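Local coordinates for uncharacterized protein (Danio rerio, PDB 5HBA) that probably serves in innate immunity as the ligand-recognising globular domain of the complement C1q A chain, at residues Leu64-Thr69 with Val104-Phe109. Residues are numbered along the deposited sequence; the frame is centred on the assembly and turned at random.
Sequences LRLKST and VWIEPF
Two antiparallel strands, 64-68 and 104-109, are laced by four backbone hydrogen bonds in the hydrogen-bonded pairs Arg65-Glu107 and Lys67-Trp105; the straightest runs from Lys67 N to Trp105 O (2.9 Å, 175°). Arg65 uses the face these pairs share. Its CB lies 4.0 Å from Glu107 O. With CG beside the backbone N (chi1 -74°), that methylene reaches Phe109 CE1 at 3.4 Å, and the extended chain carries NE over the ring face, nearest CE1. CZ settles over the centre, 3.7 Å from the centroid of Phe109, with NH1 over CG and NH2 over the CD2-CE2 side. Guanidinium and ring are 16° from parallel: arginine offers a flat, positive group, phenylalanine an electron-rich face for stacking and cation-pi contact. Further along, broad Trp105 receives Lys67 CB on its six-membered ring (CH-pi), while the long, flexible lysine takes NZ on to hydrogen-bond Ser75 OG. Trp105 NE1 appears to donate to Glu107 OE1 in its own strand, though that oxygen is less surely placed. On the other face, buried branched side chains fill space without adding polar atoms: Leu66 CD1 meets Val104 CG1 at 3.9 Å and Ile106 CG2 at 4.0 Å. Strand 62-68 lies between 103-109 and 75-80, and 41-43 flanks 103-109 on its other side; this mainly apolar face packs on strands 48-59 and 87-98 of the second sheet, forming the core of the C1q jelly-roll sandwich.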
ATOM      1  N   LEU A  64      10.110  -9.984   2.400  1.00 23.58           N
ATOM      2  CA  LEU A  64       9.875  -9.400   3.712  1.00 20.53           C
ATOM      3  C   LEU A  64       8.651 -10.014   4.367  1.00 25.29           C
ATOM      4  O   LEU A  64       7.651 -10.335   3.698  1.00 22.41           O
ATOM      5  CB  LEU A  64       9.716  -7.881   3.605  1.00 25.11           C
ATOM      6  CG  LEU A  64      11.000  -7.079   3.369  1.00 25.73           C
ATOM      7  CD1 LEU A  64      10.675  -5.795   2.671  1.00 26.32           C
ATOM      8  CD2 LEU A  64      11.700  -6.756   4.700  1.00 23.82           C
ATOM      9  N   ARG A  65       8.734 -10.202   5.681  1.00 22.15           N
ATOM     10  CA  ARG A  65       7.582 -10.657   6.441  1.00 21.86           C
ATOM     11  C   ARG A  65       7.072  -9.515   7.293  1.00 24.40           C
ATOM     12  O   ARG A  65       7.863  -8.763   7.864  1.00 23.67           O
ATOM     13  CB  ARG A  65       7.961 -11.827   7.355  1.00 25.10           C
ATOM     14  CG  ARG A  65       8.169 -13.131   6.644  1.00 26.89           C
ATOM     15  CD  ARG A  65       8.189 -14.312   7.630  1.00 31.46           C
ATOM     16  NE  ARG A  65       8.394 -15.567   6.906  1.00 30.95           N
ATOM     17  CZ  ARG A  65       9.578 -16.156   6.763  1.00 30.26           C
ATOM     18  NH1 ARG A  65      10.657 -15.622   7.316  1.00 27.25           N
ATOM     19  NH2 ARG A  65       9.680 -17.287   6.077  1.00 31.50           N
ATOM     20  N   LEU A  66       5.754  -9.372   7.373  1.00 20.38           N
ATOM     21  CA  LEU A  66       5.172  -8.519   8.408  1.00 21.66           C
ATOM     22  C   LEU A  66       4.836  -9.431   9.581  1.00 24.92           C
ATOM     23  O   LEU A  66       4.125 -10.430   9.410  1.00 24.22           O
ATOM     24  CB  LEU A  66       3.906  -7.821   7.900  1.00 19.22           C
ATOM     25  CG  LEU A  66       3.121  -6.983   8.909  1.00 23.57           C
ATOM     26  CD1 LEU A  66       3.880  -5.667   9.245  1.00 23.91           C
ATOM     27  CD2 LEU A  66       1.743  -6.688   8.341  1.00 24.93           C
ATOM     28  N   LYS A  67       5.347  -9.105  10.765  1.00 23.78           N
ATOM     29  CA  LYS A  67       5.206  -9.993  11.919  1.00 25.61           C
ATOM     30  C   LYS A  67       4.637  -9.268  13.140  1.00 28.81           C
ATOM     31  O   LYS A  67       4.733  -8.044  13.237  1.00 24.70           O
ATOM     32  CB  LYS A  67       6.564 -10.629  12.279  1.00 27.07           C
ATOM     33  CG  LYS A  67       7.094 -11.651  11.256  1.00 29.78           C
ATOM     34  CD  LYS A  67       8.348 -12.380  11.763  1.00 34.37           C
ATOM     35  CE  LYS A  67       8.015 -13.620  12.609  1.00 35.64           C
ATOM     36  NZ  LYS A  67       7.450 -14.734  11.771  1.00 45.50           N
ATOM     37  N   SER A  68       4.041 -10.023  14.067  1.00 25.20           N
ATOM     38  CA  SER A  68       3.581  -9.462  15.346  1.00 25.72           C
ATOM     39  C   SER A  68       3.769 -10.455  16.498  1.00 29.32           C
ATOM     40  O   SER A  68       3.853 -11.666  16.273  1.00 28.25           O
ATOM     41  CB  SER A  68       2.093  -9.108  15.285  1.00 28.97           C
ATOM     42  OG  SER A  68       1.301 -10.289  15.327  1.00 34.43           O
ATOM     43  N   THR A  69       3.812  -9.947  17.731  1.00 30.04           N
ATOM     44  CA  THR A  69       3.783 -10.824  18.901  1.00 34.35           C
ATOM     45  C   THR A  69       2.380 -10.914  19.482  1.00 33.89           C
ATOM     46  O   THR A  69       2.207 -11.341  20.621  1.00 32.25           O
ATOM     47  CB  THR A  69       4.726 -10.355  20.026  1.00 31.10           C
ATOM     48  OG1 THR A  69       4.453  -8.985  20.347  1.00 31.63           O
ATOM     49  CG2 THR A  69       6.183 -10.506  19.612  1.00 32.67           C
ATOM     50  N   VAL A 104       4.901  -5.029  16.516  1.00 26.88           N
ATOM     51  CA  VAL A 104       4.749  -5.272  15.076  1.00 23.42           C
ATOM     52  C   VAL A 104       6.005  -4.790  14.366  1.00 29.36           C
ATOM     53  O   VAL A 104       6.568  -3.739  14.717  1.00 24.38           O
ATOM     54  CB  VAL A 104       3.498  -4.578  14.494  1.00 25.67           C
ATOM     55  CG1 VAL A 104       3.352  -4.880  12.997  1.00 23.33           C
ATOM     56  CG2 VAL A 104       2.238  -5.034  15.236  1.00 25.23           C
ATOM     57  N   TRP A 105       6.467  -5.563  13.387  1.00 25.33           N
ATOM     58  CA  TRP A 105       7.682  -5.183  12.685  1.00 24.29           C
ATOM     59  C   TRP A 105       7.749  -5.827  11.310  1.00 23.99           C
ATOM     60  O   TRP A 105       6.900  -6.653  10.956  1.00 25.94           O
ATOM     61  CB  TRP A 105       8.918  -5.539  13.525  1.00 23.96           C
ATOM     62  CG  TRP A 105       9.223  -7.030  13.655  1.00 24.32           C
ATOM     63  CD1 TRP A 105      10.154  -7.727  12.939  1.00 25.78           C
ATOM     64  CD2 TRP A 105       8.640  -7.975  14.575  1.00 23.11           C
ATOM     65  NE1 TRP A 105      10.177  -9.045  13.340  1.00 27.74           N
ATOM     66  CE2 TRP A 105       9.255  -9.226  14.349  1.00 25.61           C
ATOM     67  CE3 TRP A 105       7.653  -7.893  15.569  1.00 24.76           C
ATOM     68  CZ2 TRP A 105       8.927 -10.379  15.061  1.00 28.19           C
ATOM     69  CZ3 TRP A 105       7.318  -9.044  16.280  1.00 29.04           C
ATOM     70  CH2 TRP A 105       7.959 -10.268  16.025  1.00 29.27           C
ATOM     71  N   ILE A 106       8.789  -5.501  10.584  1.00 21.02           N
ATOM     72  CA  ILE A 106       9.180  -6.175   9.392  1.00 23.52           C
ATOM     73  C   ILE A 106      10.569  -6.699   9.501  1.00 21.35           C
ATOM     74  O   ILE A 106      11.397  -6.206  10.164  1.00 25.34           O
ATOM     75  CB  ILE A 106       9.028  -5.314   8.141  1.00 21.87           C
ATOM     76  CG1 ILE A 106       9.911  -4.060   8.204  1.00 18.33           C
ATOM     77  CG2 ILE A 106       7.585  -4.950   7.959  1.00 20.91           C
ATOM     78  CD1 ILE A 106       9.841  -3.145   7.010  1.00 21.26           C
ATOM     79  N   GLU A 107      10.780  -7.708   8.735  1.00 20.10           N
ATOM     80  CA  GLU A 107      11.858  -8.683   8.769  1.00 24.23           C
ATOM     81  C   GLU A 107      12.131  -9.228   7.362  1.00 22.05           C
ATOM     82  O   GLU A 107      11.205  -9.649   6.646  1.00 25.35           O
ATOM     83  CB  GLU A 107      11.530  -9.777   9.805  1.00 27.21           C
ATOM     84  CG  GLU A 107      12.560 -10.832  10.028  1.00 32.40           C
ATOM     85  CD  GLU A 107      12.127 -11.820  11.112  1.00 33.75           C
ATOM     86  OE1 GLU A 107      10.999 -11.675  11.644  1.00 35.68           O
ATOM     87  OE2 GLU A 107      12.905 -12.742  11.422  1.00 40.50           O
ATOM     88  N   PRO A 108      13.352  -9.062   6.909  1.00 22.77           N
ATOM     89  CA  PRO A 108      13.732  -9.675   5.636  1.00 22.11           C
ATOM     90  C   PRO A 108      14.068 -11.148   5.827  1.00 22.73           C
ATOM     91  O   PRO A 108      14.466 -11.552   6.929  1.00 22.88           O
ATOM     92  CB  PRO A 108      15.002  -8.908   5.230  1.00 23.04           C
ATOM     93  CG  PRO A 108      15.166  -7.791   6.250  1.00 22.88           C
ATOM     94  CD  PRO A 108      14.442  -8.245   7.479  1.00 23.03           C
ATOM     95  N   PHE A 109      13.893 -11.935   4.769  1.00 23.20           N
ATOM     96  CA  PHE A 109      14.373 -13.315   4.731  1.00 28.70           C
ATOM     97  C   PHE A 109      14.849 -13.678   3.320  1.00 27.14           C
ATOM     98  O   PHE A 109      14.577 -12.950   2.363  1.00 26.41           O
ATOM     99  CB  PHE A 109      13.322 -14.303   5.258  1.00 26.75           C
ATOM    100  CG  PHE A 109      12.074 -14.419   4.412  1.00 27.52           C
ATOM    101  CD1 PHE A 109      11.069 -13.459   4.485  1.00 25.87           C
ATOM    102  CD2 PHE A 109      11.873 -15.536   3.596  1.00 29.32           C
ATOM    103  CE1 PHE A 109       9.907 -13.587   3.722  1.00 26.28           C
ATOM    104  CE2 PHE A 109      10.703 -15.680   2.838  1.00 26.34           C
ATOM    105  CZ  PHE A 109       9.723 -14.705   2.897  1.00 27.50           C
TER